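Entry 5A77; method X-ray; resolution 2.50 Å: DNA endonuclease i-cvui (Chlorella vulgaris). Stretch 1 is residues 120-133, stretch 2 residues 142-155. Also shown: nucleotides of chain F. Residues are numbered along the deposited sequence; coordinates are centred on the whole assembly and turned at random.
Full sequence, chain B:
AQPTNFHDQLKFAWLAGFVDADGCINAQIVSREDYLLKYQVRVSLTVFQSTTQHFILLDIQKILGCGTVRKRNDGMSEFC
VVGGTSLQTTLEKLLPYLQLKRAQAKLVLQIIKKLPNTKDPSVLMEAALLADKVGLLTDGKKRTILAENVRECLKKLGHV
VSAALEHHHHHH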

# COMPACT_ATOMS: atom_id res chain seq x y z
N ASP B 120 36.11 2.43 9.64
CA ASP B 120 36.74 3.74 9.43
C ASP B 120 35.77 4.87 9.86
O ASP B 120 34.68 4.98 9.33
CB ASP B 120 37.13 3.90 7.95
CG ASP B 120 37.77 5.24 7.65
OD1 ASP B 120 38.20 5.93 8.60
OD2 ASP B 120 37.84 5.64 6.47
N PRO B 121 36.17 5.70 10.84
CA PRO B 121 35.35 6.78 11.41
C PRO B 121 34.87 7.83 10.39
O PRO B 121 33.82 8.44 10.60
CB PRO B 121 36.27 7.43 12.43
CG PRO B 121 37.25 6.38 12.78
CD PRO B 121 37.46 5.57 11.54
N SER B 122 35.62 8.04 9.32
CA SER B 122 35.15 8.94 8.28
C SER B 122 34.16 8.21 7.37
O SER B 122 33.25 8.82 6.81
CB SER B 122 36.32 9.51 7.47
OG SER B 122 37.03 8.49 6.79
N VAL B 123 34.33 6.90 7.23
CA VAL B 123 33.44 6.10 6.39
C VAL B 123 32.10 5.92 7.09
O VAL B 123 31.05 5.95 6.46
CB VAL B 123 34.03 4.72 6.05
CG1 VAL B 123 32.92 3.78 5.52
CG2 VAL B 123 35.19 4.86 5.06
N LEU B 124 32.14 5.74 8.40
CA LEU B 124 30.91 5.73 9.17
C LEU B 124 30.21 7.09 9.04
O LEU B 124 28.97 7.17 9.05
CB LEU B 124 31.18 5.39 10.64
CG LEU B 124 29.95 5.36 11.54
CD1 LEU B 124 28.90 4.41 11.02
CD2 LEU B 124 30.31 5.03 12.97
N MET B 125 31.00 8.14 8.89
CA MET B 125 30.45 9.48 8.82
C MET B 125 29.73 9.77 7.50
O MET B 125 28.67 10.39 7.51
CB MET B 125 31.54 10.53 9.03
CG MET B 125 30.95 11.89 9.31
SD MET B 125 30.11 11.90 10.89
CE MET B 125 28.60 12.75 10.43
N GLU B 126 30.31 9.35 6.37
CA GLU B 126 29.60 9.50 5.10
C GLU B 126 28.31 8.67 5.12
O GLU B 126 27.32 9.03 4.51
CB GLU B 126 30.49 9.11 3.91
CG GLU B 126 31.99 9.22 4.15
CD GLU B 126 32.87 8.72 2.99
OE1 GLU B 126 32.52 7.71 2.35
OE2 GLU B 126 33.95 9.31 2.77
N ALA B 127 28.32 7.58 5.88
CA ALA B 127 27.18 6.69 5.97
C ALA B 127 26.05 7.30 6.82
O ALA B 127 24.87 7.23 6.45
CB ALA B 127 27.60 5.35 6.52
N ALA B 128 26.41 7.89 7.96
CA ALA B 128 25.42 8.53 8.83
C ALA B 128 24.74 9.72 8.12
O ALA B 128 23.53 9.91 8.24
CB ALA B 128 26.07 8.99 10.12
N LEU B 129 25.52 10.50 7.39
CA LEU B 129 24.96 11.65 6.68
C LEU B 129 23.95 11.24 5.58
O LEU B 129 23.00 11.95 5.31
CB LEU B 129 26.08 12.51 6.10
CG LEU B 129 26.65 13.50 7.12
CD1 LEU B 129 28.06 13.98 6.75
CD2 LEU B 129 25.70 14.68 7.26
N LEU B 130 24.17 10.07 4.98
CA LEU B 130 23.25 9.50 4.02
C LEU B 130 22.02 8.94 4.74
O LEU B 130 20.93 8.86 4.16
CB LEU B 130 23.94 8.39 3.21
CG LEU B 130 24.92 8.79 2.11
CD1 LEU B 130 25.53 7.56 1.45
CD2 LEU B 130 24.20 9.64 1.09
N ALA B 131 22.19 8.56 6.01
CA ALA B 131 21.05 8.10 6.80
C ALA B 131 20.03 9.22 6.99
O ALA B 131 18.82 8.98 6.94
CB ALA B 131 21.50 7.57 8.14
N ASP B 132 20.50 10.44 7.22
CA ASP B 132 19.60 11.57 7.41
C ASP B 132 18.89 11.97 6.14
O ASP B 132 17.77 12.48 6.20
CB ASP B 132 20.32 12.80 7.96
CG ASP B 132 21.12 12.51 9.21
OD1 ASP B 132 20.84 11.48 9.87
OD2 ASP B 132 22.00 13.35 9.53
N LYS B 133 19.54 11.75 5.00
CA LYS B 133 18.90 12.10 3.74
C LYS B 133 17.76 11.16 3.39
O LYS B 133 16.73 11.61 2.86
CB LYS B 133 19.90 12.12 2.59
CG LYS B 133 20.25 13.52 2.16
CD LYS B 133 20.87 13.52 0.79
CE LYS B 133 21.08 14.92 0.28
NZ LYS B 133 21.31 14.90 -1.20
N LYS B 142 10.03 10.85 13.89
CA LYS B 142 10.17 10.46 15.29
C LYS B 142 11.63 10.18 15.58
O LYS B 142 11.96 9.44 16.52
CB LYS B 142 9.30 9.25 15.60
CG LYS B 142 8.18 9.07 14.61
CD LYS B 142 7.42 7.80 14.94
CE LYS B 142 7.14 7.08 13.66
NZ LYS B 142 8.49 6.70 13.20
N ARG B 143 12.53 10.66 14.73
CA ARG B 143 13.96 10.40 14.95
C ARG B 143 14.73 11.55 15.60
O ARG B 143 14.75 12.66 15.12
CB ARG B 143 14.67 9.68 13.77
CG ARG B 143 15.29 10.50 12.66
CD ARG B 143 16.30 9.70 11.81
NE ARG B 143 15.70 8.99 10.69
CZ ARG B 143 16.34 8.24 9.79
NH1 ARG B 143 17.62 8.06 9.81
NH2 ARG B 143 15.67 7.65 8.85
N THR B 144 15.32 11.23 16.75
CA THR B 144 16.12 12.13 17.55
C THR B 144 17.58 12.03 17.14
O THR B 144 18.32 13.02 17.21
CB THR B 144 15.98 11.81 19.04
OG1 THR B 144 16.53 10.51 19.30
CG2 THR B 144 14.51 11.81 19.45
N ILE B 145 17.99 10.85 16.69
CA ILE B 145 19.41 10.52 16.49
C ILE B 145 19.96 10.83 15.07
O ILE B 145 19.69 10.13 14.09
CB ILE B 145 19.64 9.03 16.86
CG1 ILE B 145 21.11 8.69 16.98
CG2 ILE B 145 18.92 8.07 15.91
CD1 ILE B 145 21.29 7.48 17.84
N LEU B 146 20.72 11.91 14.95
CA LEU B 146 21.17 12.36 13.63
C LEU B 146 22.68 12.26 13.47
O LEU B 146 23.40 11.93 14.42
CB LEU B 146 20.71 13.79 13.38
CG LEU B 146 19.21 13.98 13.17
CD1 LEU B 146 18.72 15.15 14.01
CD2 LEU B 146 18.90 14.18 11.68
N ALA B 147 23.16 12.54 12.25
CA ALA B 147 24.59 12.49 11.97
C ALA B 147 25.38 13.38 12.92
O ALA B 147 26.44 12.96 13.40
CB ALA B 147 24.86 12.90 10.53
N GLU B 148 24.87 14.57 13.21
CA GLU B 148 25.56 15.52 14.09
C GLU B 148 25.89 14.89 15.45
O GLU B 148 26.88 15.27 16.09
CB GLU B 148 24.72 16.79 14.31
CG GLU B 148 25.31 18.08 13.73
CD GLU B 148 26.83 18.22 13.90
OE1 GLU B 148 27.32 18.35 15.04
OE2 GLU B 148 27.54 18.25 12.86
N ASN B 149 25.06 13.95 15.90
CA ASN B 149 25.34 13.24 17.14
C ASN B 149 26.55 12.32 16.97
O ASN B 149 27.49 12.36 17.76
CB ASN B 149 24.12 12.44 17.60
CG ASN B 149 22.91 13.32 17.87
OD1 ASN B 149 21.77 12.90 17.70
ND2 ASN B 149 23.17 14.55 18.28
N VAL B 150 26.52 11.51 15.91
CA VAL B 150 27.62 10.62 15.59
C VAL B 150 28.94 11.39 15.43
O VAL B 150 29.95 11.05 16.06
CB VAL B 150 27.33 9.82 14.31
CG1 VAL B 150 28.55 9.08 13.83
CG2 VAL B 150 26.22 8.85 14.57
N ARG B 151 28.92 12.43 14.60
CA ARG B 151 30.14 13.17 14.30
C ARG B 151 30.74 13.73 15.58
O ARG B 151 31.96 13.67 15.79
CB ARG B 151 29.88 14.29 13.30
CG ARG B 151 30.20 15.67 13.80
CD ARG B 151 30.09 16.71 12.71
NE ARG B 151 30.46 18.04 13.20
CZ ARG B 151 31.72 18.44 13.36
NH1 ARG B 151 32.70 17.60 13.07
NH2 ARG B 151 32.00 19.66 13.80
N GLU B 152 29.90 14.24 16.47
CA GLU B 152 30.44 14.93 17.62
C GLU B 152 31.01 13.97 18.65
O GLU B 152 32.04 14.26 19.27
CB GLU B 152 29.37 15.85 18.22
CG GLU B 152 29.98 16.94 19.09
CD GLU B 152 30.72 18.06 18.32
OE1 GLU B 152 30.83 18.02 17.06
OE2 GLU B 152 31.22 18.96 19.01
N CYS B 153 30.36 12.83 18.82
CA CYS B 153 30.81 11.82 19.77
C CYS B 153 32.02 11.07 19.20
O CYS B 153 32.88 10.59 19.94
CB CYS B 153 29.67 10.84 20.08
SG CYS B 153 30.13 9.28 20.84
N LEU B 154 32.10 11.00 17.88
CA LEU B 154 33.29 10.50 17.20
C LEU B 154 34.45 11.43 17.52
O LEU B 154 35.57 10.98 17.76
CB LEU B 154 33.08 10.44 15.69
CG LEU B 154 32.32 9.25 15.11
CD1 LEU B 154 32.19 9.36 13.59
CD2 LEU B 154 32.97 7.93 15.51
N LYS B 155 34.15 12.73 17.50
CA LYS B 155 35.13 13.75 17.83
C LYS B 155 35.70 13.52 19.23
O LYS B 155 36.90 13.66 19.44
CB LYS B 155 34.49 15.14 17.72
CG LYS B 155 35.30 16.15 16.94
CD LYS B 155 34.56 16.63 15.69
CE LYS B 155 35.07 18.01 15.30
NZ LYS B 155 35.28 18.20 13.83
P DC F 3 12.24 7.27 10.66
OP1 DC F 3 12.46 8.50 11.45
OP2 DC F 3 12.59 7.24 9.23
O5' DC F 3 12.97 5.99 11.32
C5' DC F 3 13.64 6.09 12.57
C4' DC F 3 12.67 6.31 13.71
O4' DC F 3 11.48 5.51 13.50
C3' DC F 3 13.21 5.88 15.07
O3' DC F 3 13.90 6.98 15.68
C2' DC F 3 11.95 5.50 15.84
C1' DC F 3 11.02 4.99 14.73
N1 DC F 3 10.92 3.47 14.61
C2 DC F 3 10.37 2.72 15.66
O2 DC F 3 10.00 3.30 16.69
N3 DC F 3 10.28 1.37 15.53
C4 DC F 3 10.70 0.78 14.41
N4 DC F 3 10.57 -0.54 14.32
C5 DC F 3 11.25 1.53 13.32
C6 DC F 3 11.34 2.86 13.47
P DA F 2 7.48 5.73 6.51
OP1 DA F 2 7.00 6.81 5.62
OP2 DA F 2 8.19 4.58 5.91
O5' DA F 2 8.36 6.38 7.65
C5' DA F 2 7.69 6.83 8.82
C4' DA F 2 8.46 6.46 10.07
O4' DA F 2 7.92 5.26 10.68
C3' DA F 2 9.97 6.19 9.87
O3' DA F 2 10.68 6.95 10.83
C2' DA F 2 10.07 4.68 10.15
C1' DA F 2 9.00 4.57 11.21
N9 DA F 2 8.57 3.24 11.61
C8 DA F 2 8.67 2.05 10.92
N7 DA F 2 8.19 1.01 11.58
C5 DA F 2 7.76 1.57 12.78
C6 DA F 2 7.15 1.02 13.93
N6 DA F 2 6.86 -0.29 14.06
N1 DA F 2 6.85 1.87 14.94
C2 DA F 2 7.15 3.15 14.82
N3 DA F 2 7.71 3.78 13.80
C4 DA F 2 8.00 2.93 12.81
P DG F 4 15.41 6.80 16.22
OP1 DG F 4 15.97 8.12 16.57
OP2 DG F 4 16.13 5.89 15.30
O5' DG F 4 15.21 6.08 17.62
C5' DG F 4 14.40 6.69 18.61
C4' DG F 4 14.11 5.69 19.69
O4' DG F 4 13.35 4.58 19.10
C3' DG F 4 15.37 5.08 20.31
O3' DG F 4 15.24 4.95 21.73
C2' DG F 4 15.48 3.72 19.64
C1' DG F 4 14.02 3.36 19.36
N9 DG F 4 13.92 2.47 18.21
C8 DG F 4 14.45 2.67 16.96
N7 DG F 4 14.25 1.67 16.14
C5 DG F 4 13.55 0.75 16.91
C6 DG F 4 13.08 -0.53 16.57
O6 DG F 4 13.17 -1.12 15.48
N1 DG F 4 12.44 -1.15 17.64
C2 DG F 4 12.29 -0.60 18.89
N2 DG F 4 11.65 -1.34 19.80
N3 DG F 4 12.73 0.61 19.22
C4 DG F 4 13.36 1.21 18.18

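How do the two backbones lie against each other? The first stretch's helix and the one that begins at Ala147 run nearly antiparallel, with 161° between their directions and axes 9.1 Å apart at closest approach. The register pairs Pro121 with Leu154 and Ala128 with Ala147; Ala128 CA and Ala147 CA are 5.1 Å apart. The two stretches together bury 524 Å².

Why can the backbones come so close at Ala147? Its CB points toward the first helix and sits as a knob among Met125, Ala128, Leu129 and Asp132. A lone methyl needs little room, and Ala128 presents another, so their CB atoms lie 4.1 Å apart. At the margin, Leu129 CD2 lies 3.8 Å from Ala147 CB.

What does Asp132 add to this apolar packing? It accepts a hydrogen bond across the contact: Ala147 N donates to Asp132 OD2 at 3.1 Å. Ala147 is the first residue of its helix, where amide hydrogens lack acceptors from a preceding turn, so a carboxylate from the neighbouring helix suits the site. Leu146, just before it, rests its CD2 3.7 Å from Asp132 CG.

How does Met125 fill the space further along? Its CA-to-CB bond points sideways, but the flexible chain brings its end nearer, into a hole formed by Ala147, Val150, Arg151 and Leu154. Met125 SD lies 3.4 Å from Arg151 CB and 4.3 Å from Leu154 CD1, while Met125 CE reaches Ala147 CB at 3.7 Å. Leu154 CD1 also approaches Pro121 O, at 3.5 Å.

Where does this contact meet the DNA? At Arg143, NH2 donates to DC3 OP2 at 3.1 Å, while NH1 lies 3.2 Å from Ala131 O. One guanidinium thus lies between the first helix and a backbone phosphate, as befits a DNA endonuclease.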